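Local atomic coordinates of hydroxyglutarate synthase (Oryza sativa, PDB entry 6W1K), a protein that catalyses the iron(II)-dependent decarboxylation and hydroxylation of 2-oxoadipate to D-2-hydroxyglutarate in plant lysine catabolism. Residues K73-A76 with E77-D81; N151-A154 with T155-S158. One frame throughout, in Å; residues are numbered along the deposited sequence.

Interaction 1: K73-A76 with E77-D81; sequences KSLA and EFFTD
K73-A76 and E77-D81 meet as consecutive turns of helix 72-81, which links strands 57-65 and 85-92, consistent with the beta-alpha-beta-beta-beta module of the glyoxalase clan. The backbone bonds are uneven along the helix. E77 N reaches K73 O only weakly, at 3.5 Å. One step on, S74 O and F78 N stand 5.2 Å apart, too far for a direct bond, and a water bridges them, giving a proton to S74 O and accepting one from F78 N at 2.9 Å. F78 N also bends toward L75 O in a weak i to i+3 bond with an N-H...O angle of 123°. Regular geometry returns at A76 O, which takes the N-H of T80 at 2.9 Å in a nearly straight bond of 168°, arriving almost end-on to the carbonyl. Among the side chains, S74 OG is hydrogen-bonded back to G71 O.

The ring contacts come next. CD2 of L75 lies 4.5 Å from CE2 of F79, a loose approach, while CD2 of F79 makes a contact with a carbonyl, L75 O. F78 and F79 meet ring to ring: CD2 of F78 sits above the centre of the F79 ring, and CE2 of F79 lies at the F78 edge, in its plane. The buried L75 and F79 turn to strand 121-127, against I124 and I122, and F79 meets Y84 edge-to-face.

At the far turn, T80 folds its hydroxyl back over the helix. With chi1 at 58°, OG1 sits between the backbone N and the carbonyl carbon, and comes within 3.2 Å of A76 O, with CG2 of T80 3.5 Å from that same oxygen.

Interaction 2: N151-A154 with T155-S158; sequences NKHA and TLAS
H153 directly precedes helix 154-160, and the helical bonds begin at once, with A157 N bonding to H153 O at 3.1 Å in the carbonyl plane and S158 N to A154 O at 2.9 Å from a position tilted out of that plane. The first of these bonds is the straighter, 166° against 151° at the hydrogen.

L156 leans back over the preceding turn: its CD1 lies 4.1 Å from CB of H153, obliquely placed to the imidazole, and its CB is 3.5 Å from H153 O. H153 holds the N-cap position, and its carbonyl is the acceptor that starts the i to i+4 ladder of this short helix, which follows the 3-10 turn at N151 and K152. The methyl of A157 points back toward N151-A154, with CB 3.4 Å from A154 O.

Inward, A154 and A157 both pack against Y191, and T155 sets its side chain among V25 and M29 of helix 16-36, where M29 also touches the side chain of S158. S158 carries OG anti to its backbone N (chi1 -170°), where the hydroxyl is hydrogen-bonded to Y191 O, while CB of S158 lies 3.6 Å from A154 O.

How the interactions relate
Interaction 1 comes first along the chain, in helix 72-81; interaction 2 follows at the start of helix 154-160. Their centres are about 10 Å apart, on the same side of the chain's centre, and the two touch directly. F78 CB meets T155 OG1 at 3.3 Å, and the methyl of A154 approaches S74 O. Y191, already a partner of interaction 2, joins them further through its OH, which is hydrogen-bonded to S74 OG. The side chains of L75 and S158 lie about 8 and 10 Å from that of the substrate-binding R63, which places both helices near, but not in, the 2-oxoadipate pocket.

Interaction 1: K73-A76 with E77-D81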
loop_
_atom_site.group_PDB
_atom_site.type_symbol
_atom_site.label_atom_id
_atom_site.label_comp_id
_atom_site.label_asym_id
_atom_site.label_seq_id
_atom_site.Cartn_x
_atom_site.Cartn_y
_atom_site.Cartn_z
ATOM N N LYS A 73 3.300 6.772 -12.971
ATOM C CA LYS A 73 2.828 8.106 -13.304
ATOM C C LYS A 73 1.309 8.166 -13.465
ATOM O O LYS A 73 0.719 9.243 -13.281
ATOM C CB LYS A 73 3.519 8.580 -14.572
ATOM C CG LYS A 73 3.202 7.734 -15.781
ATOM C CD LYS A 73 3.657 8.412 -17.075
ATOM C CE LYS A 73 5.062 8.033 -17.445
ATOM N NZ LYS A 73 5.270 8.064 -18.926
ATOM N N SER A 74 0.659 7.034 -13.779
ATOM C CA SER A 74 -0.773 7.050 -14.032
ATOM C C SER A 74 -1.555 7.329 -12.755
ATOM O O SER A 74 -2.664 7.875 -12.813
ATOM C CB SER A 74 -1.206 5.722 -14.685
ATOM O OG SER A 74 -1.197 4.647 -13.759
ATOM N N LEU A 75 -0.992 6.998 -11.603
ATOM C CA LEU A 75 -1.589 7.375 -10.328
ATOM C C LEU A 75 -0.914 8.568 -9.681
ATOM O O LEU A 75 -1.571 9.324 -8.961
ATOM C CB LEU A 75 -1.513 6.226 -9.331
ATOM C CG LEU A 75 -2.647 5.217 -9.383
ATOM C CD1 LEU A 75 -2.189 4.022 -8.521
ATOM C CD2 LEU A 75 -3.938 5.835 -8.911
ATOM N N ALA A 76 0.382 8.744 -9.916
ATOM C CA ALA A 76 1.105 9.766 -9.164
ATOM C C ALA A 76 0.557 11.150 -9.436
ATOM O O ALA A 76 0.574 11.996 -8.552
ATOM C CB ALA A 76 2.584 9.777 -9.500
ATOM N N GLU A 77 0.097 11.404 -10.663
ATOM C CA GLU A 77 -0.393 12.732 -11.034
ATOM C C GLU A 77 -1.611 13.153 -10.205
ATOM O O GLU A 77 -1.786 14.341 -9.897
ATOM C CB GLU A 77 -0.740 12.725 -12.520
ATOM C CG GLU A 77 -0.860 14.075 -13.164
ATOM C CD GLU A 77 -1.563 14.014 -14.528
ATOM O OE1 GLU A 77 -2.138 15.057 -14.919
ATOM O OE2 GLU A 77 -1.558 12.938 -15.193
ATOM N N PHE A 78 -2.497 12.211 -9.893
ATOM C CA PHE A 78 -3.591 12.527 -8.989
ATOM C C PHE A 78 -3.063 13.044 -7.659
ATOM O O PHE A 78 -3.482 14.111 -7.182
ATOM C CB PHE A 78 -4.467 11.290 -8.750
ATOM C CG PHE A 78 -5.463 11.475 -7.617
ATOM C CD1 PHE A 78 -6.512 12.362 -7.742
ATOM C CD2 PHE A 78 -5.305 10.778 -6.432
ATOM C CE1 PHE A 78 -7.441 12.550 -6.703
ATOM C CE2 PHE A 78 -6.215 10.951 -5.387
ATOM C CZ PHE A 78 -7.273 11.857 -5.511
ATOM N N PHE A 79 -2.151 12.289 -7.035
ATOM C CA PHE A 79 -1.683 12.652 -5.695
ATOM C C PHE A 79 -0.894 13.951 -5.718
ATOM O O PHE A 79 -1.056 14.787 -4.810
ATOM C CB PHE A 79 -0.876 11.508 -5.050
ATOM C CG PHE A 79 -1.719 10.311 -4.761
ATOM C CD1 PHE A 79 -2.622 10.327 -3.700
ATOM C CD2 PHE A 79 -1.672 9.190 -5.577
ATOM C CE1 PHE A 79 -3.431 9.292 -3.448
ATOM C CE2 PHE A 79 -2.513 8.149 -5.333
ATOM C CZ PHE A 79 -3.389 8.195 -4.263
ATOM N N THR A 80 -0.060 14.175 -6.750
ATOM C CA THR A 80 0.655 15.451 -6.819
ATOM C C THR A 80 -0.275 16.621 -7.155
ATOM O O THR A 80 0.012 17.752 -6.754
ATOM C CB THR A 80 1.827 15.403 -7.817
ATOM O OG1 THR A 80 1.368 15.044 -9.122
ATOM C CG2 THR A 80 2.866 14.370 -7.334
ATOM N N ASP A 81 -1.397 16.384 -7.855
ATOM C CA ASP A 81 -2.430 17.415 -7.981
ATOM C C ASP A 81 -3.001 17.825 -6.607
ATOM O O ASP A 81 -3.428 18.959 -6.420
ATOM C CB ASP A 81 -3.577 16.917 -8.865
ATOM C CG ASP A 81 -3.254 16.912 -10.369
ATOM O OD1 ASP A 81 -2.237 17.483 -10.811
ATOM O OD2 ASP A 81 -4.068 16.297 -11.102
HETATM O O HOH W 1 -2.972 10.233 -11.927
#

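Interaction 2: N151-A154 with T155-S158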
loop_
_atom_site.group_PDB
_atom_site.type_symbol
_atom_site.label_atom_id
_atom_site.label_comp_id
_atom_site.label_asym_id
_atom_site.label_seq_id
_atom_site.Cartn_x
_atom_site.Cartn_y
_atom_site.Cartn_z
ATOM N N ASN A 151 -5.528 4.487 -18.665
ATOM C CA ASN A 151 -4.440 4.919 -17.804
ATOM C C ASN A 151 -4.571 6.389 -17.421
ATOM O O ASN A 151 -3.991 6.809 -16.422
ATOM C CB ASN A 151 -3.101 4.758 -18.500
ATOM C CG ASN A 151 -3.081 5.448 -19.860
ATOM O OD1 ASN A 151 -3.884 5.132 -20.740
ATOM N ND2 ASN A 151 -2.213 6.432 -20.012
ATOM N N LYS A 152 -5.276 7.179 -18.221
ATOM C CA LYS A 152 -5.496 8.578 -17.875
ATOM C C LYS A 152 -6.560 8.759 -16.797
ATOM O O LYS A 152 -6.811 9.903 -16.377
ATOM C CB LYS A 152 -5.876 9.393 -19.127
ATOM C CG LYS A 152 -4.791 9.384 -20.191
ATOM C CD LYS A 152 -5.218 10.134 -21.440
ATOM C CE LYS A 152 -5.020 11.658 -21.313
ATOM N NZ LYS A 152 -5.392 12.332 -22.602
ATOM N N HIS A 153 -7.155 7.678 -16.304
ATOM C CA HIS A 153 -8.247 7.764 -15.324
ATOM C C HIS A 153 -8.092 6.682 -14.299
ATOM O O HIS A 153 -9.065 6.051 -13.869
ATOM C CB HIS A 153 -9.604 7.725 -16.035
ATOM C CG HIS A 153 -9.735 8.837 -17.016
ATOM N ND1 HIS A 153 -9.963 10.136 -16.624
ATOM C CD2 HIS A 153 -9.487 8.885 -18.343
ATOM C CE1 HIS A 153 -9.917 10.930 -17.682
ATOM N NE2 HIS A 153 -9.651 10.184 -18.742
ATOM N N ALA A 154 -6.849 6.484 -13.854
ATOM C CA ALA A 154 -6.559 5.408 -12.913
ATOM C C ALA A 154 -7.261 5.619 -11.584
ATOM O O ALA A 154 -7.649 4.652 -10.925
ATOM C CB ALA A 154 -5.041 5.290 -12.692
ATOM N N THR A 155 -7.427 6.868 -11.161
ATOM C CA THR A 155 -8.089 7.111 -9.878
ATOM C C THR A 155 -9.575 6.789 -9.927
ATOM O O THR A 155 -10.124 6.225 -8.971
ATOM C CB THR A 155 -7.854 8.571 -9.476
ATOM O OG1 THR A 155 -6.447 8.805 -9.539
ATOM C CG2 THR A 155 -8.340 8.839 -8.075
ATOM N N LEU A 156 -10.238 7.126 -11.029
ATOM C CA LEU A 156 -11.610 6.688 -11.251
ATOM C C LEU A 156 -11.722 5.174 -11.162
ATOM O O LEU A 156 -12.624 4.640 -10.511
ATOM C CB LEU A 156 -12.076 7.183 -12.615
ATOM C CG LEU A 156 -13.014 8.360 -12.824
ATOM C CD1 LEU A 156 -13.263 8.412 -14.325
ATOM C CD2 LEU A 156 -14.246 8.151 -12.030
ATOM N N ALA A 157 -10.797 4.463 -11.809
ATOM C CA ALA A 157 -10.767 3.002 -11.714
ATOM C C ALA A 157 -10.626 2.542 -10.261
ATOM O O ALA A 157 -11.338 1.638 -9.803
ATOM C CB ALA A 157 -9.625 2.460 -12.565
ATOM N N SER A 158 -9.723 3.171 -9.518
ATOM C CA SER A 158 -9.477 2.766 -8.138
ATOM C C SER A 158 -10.685 3.048 -7.253
ATOM O O SER A 158 -11.033 2.233 -6.394
ATOM C CB SER A 158 -8.242 3.493 -7.600
ATOM O OG SER A 158 -7.863 2.950 -6.355
#